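Local structure of glycoside hydrolase family 81 (Clostridium thermocellum, 6FOP) at residues P310-T314 against D657-L661. The protein probably hydrolyses beta-1,3-glucans such as laminarin, as a family 81 endo-beta-1,3-glucanase of the cellulosome. Coordinates in Å, arbitrary orientation, origin at the centre of the assembly. Where two conformers were deposited one is given. Residues are numbered along the deposited sequence.
Sequences PDKGT and DSLGL
Two hydroxyl hydrogen bonds fasten the irregular loop 310-314 to the last turn of helix 646-659. Ser658 OG (chi1 t) donates to Lys312 O at 2.7 Å, and Thr314 OG1 (chi1 p) donates to Asp657 OD2 (chi1 t), also at 2.7 Å. Lys631 NZ joins Thr314 OG1 from helix 627-633. Pro310 (phi/psi -73/179) and Gly313 (-79/162) are extended, with Lys312 at -128/8. The CA atoms of the two segments approach most nearly at Gly313 and Ser658, 5.5 Å apart. Leu659 (m,t) sets CD2 4.0 Å from Lys312 CB and CD1 4.3 Å from Pro310 CG; Met711 and Val713 of strand 710-715 also meet Pro310. Gly660 (96/-174) ends the helix and turns the chain into strand 661-662. The contact closes a largely helical region, from the loop entering helix 317-329 to the end of helix 646-659, consistent with a six-hairpin alpha/alpha toroid. The hydroxyls satisfy a loop carbonyl and a helix-end carboxylate, so directional bonds hold the more exposed side and Leu659 packs against buried Pro310.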
ATOM      1  N   PRO A 310       6.379  -9.414 -25.503  1.00 15.62           N
ATOM      2  CA  PRO A 310       6.749  -9.336 -26.927  1.00 16.07           C
ATOM      3  C   PRO A 310       5.871 -10.246 -27.798  1.00 15.79           C
ATOM      4  O   PRO A 310       4.984 -10.931 -27.300  1.00 17.66           O
ATOM      5  CB  PRO A 310       8.206  -9.815 -26.922  1.00 17.55           C
ATOM      6  CG  PRO A 310       8.251 -10.787 -25.830  1.00 17.29           C
ATOM      7  CD  PRO A 310       7.362 -10.208 -24.738  1.00 16.93           C
ATOM      8  N   ASP A 311       6.127 -10.218 -29.106  1.00 16.78           N
ATOM      9  CA  ASP A 311       5.387 -11.049 -30.066  1.00 16.56           C
ATOM     10  C   ASP A 311       6.125 -12.353 -30.265  1.00 17.08           C
ATOM     11  O   ASP A 311       6.747 -12.563 -31.284  1.00 19.32           O
ATOM     12  CB  ASP A 311       5.209 -10.299 -31.381  1.00 17.58           C
ATOM     13  CG  ASP A 311       4.402 -11.068 -32.394  1.00 19.00           C
ATOM     14  OD1 ASP A 311       3.739 -12.075 -32.062  1.00 21.18           O
ATOM     15  OD2 ASP A 311       4.427 -10.628 -33.553  1.00 22.03           O
ATOM     16  N   LYS A 312       6.039 -13.234 -29.277  1.00 16.36           N
ATOM     17  CA  LYS A 312       6.758 -14.508 -29.289  1.00 17.12           C
ATOM     18  C   LYS A 312       5.879 -15.725 -29.035  1.00 17.35           C
ATOM     19  O   LYS A 312       6.377 -16.830 -28.932  1.00 19.51           O
ATOM     20  CB  LYS A 312       7.954 -14.493 -28.326  1.00 18.32           C
ATOM     21  CG  LYS A 312       9.011 -13.475 -28.692  1.00 19.18           C
ATOM     22  CD  LYS A 312       9.729 -13.835 -29.993  1.00 22.26           C
ATOM     23  CE  LYS A 312      10.700 -12.729 -30.360  1.00 26.55           C
ATOM     24  NZ  LYS A 312      11.368 -12.949 -31.687  1.00 30.63           N
ATOM     25  N   GLY A 313       4.572 -15.534 -28.995  1.00 16.85           N
ATOM     26  CA  GLY A 313       3.673 -16.593 -28.557  1.00 16.49           C
ATOM     27  C   GLY A 313       3.368 -17.659 -29.582  1.00 16.52           C
ATOM     28  O   GLY A 313       3.517 -17.454 -30.788  1.00 18.84           O
ATOM     29  N   THR A 314       2.872 -18.787 -29.076  1.00 16.23           N
ATOM     30  CA  THR A 314       2.438 -19.917 -29.886  1.00 16.46           C
ATOM     31  C   THR A 314       1.000 -19.781 -30.402  1.00 16.04           C
ATOM     32  O   THR A 314       0.409 -20.773 -30.857  1.00 17.50           O
ATOM     33  CB  THR A 314       2.545 -21.212 -29.075  1.00 17.10           C
ATOM     34  OG1 THR A 314       1.705 -21.128 -27.925  1.00 17.73           O
ATOM     35  CG2 THR A 314       3.976 -21.496 -28.632  1.00 19.46           C
ATOM     36  N   ASP A 657       3.881 -19.784 -22.878  1.00 15.29           N
ATOM     37  CA  ASP A 657       4.055 -21.091 -23.520  1.00 17.40           C
ATOM     38  C   ASP A 657       5.370 -21.175 -24.327  1.00 16.86           C
ATOM     39  O   ASP A 657       6.061 -22.197 -24.290  1.00 20.52           O
ATOM     40  CB  ASP A 657       2.827 -21.381 -24.402  1.00 17.35           C
ATOM     41  CG  ASP A 657       2.789 -22.807 -24.934  1.00 19.24           C
ATOM     42  OD1 ASP A 657       3.171 -23.783 -24.239  1.00 19.80           O
ATOM     43  OD2 ASP A 657       2.347 -22.962 -26.076  1.00 21.45           O
ATOM     44  N   SER A 658       5.727 -20.066 -24.990  1.00 16.61           N
ATOM     45  CA  SER A 658       6.924 -19.981 -25.788  0.65 17.66           C
ATOM     46  C   SER A 658       8.175 -19.593 -24.991  1.00 17.30           C
ATOM     47  O   SER A 658       9.251 -20.197 -25.150  1.00 19.08           O
ATOM     48  CB  SER A 658       6.675 -18.929 -26.872  0.65 19.79           C
ATOM     49  OG  SER A 658       7.815 -18.777 -27.649  0.65 20.85           O
ATOM     50  N   LEU A 659       8.034 -18.555 -24.175  1.00 16.79           N
ATOM     51  CA  LEU A 659       9.167 -17.940 -23.449  1.00 17.86           C
ATOM     52  C   LEU A 659       9.596 -18.723 -22.229  1.00 16.15           C
ATOM     53  O   LEU A 659      10.780 -18.709 -21.856  1.00 17.55           O
ATOM     54  CB  LEU A 659       8.790 -16.532 -22.999  1.00 17.82           C
ATOM     55  CG  LEU A 659       8.426 -15.482 -24.065  1.00 19.25           C
ATOM     56  CD1 LEU A 659       7.725 -14.279 -23.407  1.00 19.32           C
ATOM     57  CD2 LEU A 659       9.643 -14.971 -24.785  1.00 20.89           C
ATOM     58  N   GLY A 660       8.649 -19.396 -21.586  1.00 16.61           N
ATOM     59  CA  GLY A 660       8.873 -19.977 -20.266  1.00 16.81           C
ATOM     60  C   GLY A 660       8.387 -19.082 -19.145  1.00 15.70           C
ATOM     61  O   GLY A 660       7.732 -18.075 -19.368  1.00 17.03           O
ATOM     62  N   LEU A 661       8.678 -19.519 -17.931  1.00 16.62           N
ATOM     63  CA  LEU A 661       8.245 -18.848 -16.732  1.00 15.68           C
ATOM     64  C   LEU A 661       9.217 -17.733 -16.348  1.00 15.58           C
ATOM     65  O   LEU A 661      10.421 -17.811 -16.638  1.00 16.24           O
ATOM     66  CB  LEU A 661       8.143 -19.869 -15.598  1.00 15.39           C
ATOM     67  CG  LEU A 661       7.246 -21.096 -15.850  1.00 17.42           C
ATOM     68  CD1 LEU A 661       7.133 -21.939 -14.590  1.00 17.88           C
ATOM     69  CD2 LEU A 661       5.860 -20.644 -16.318  1.00 18.24           C
TER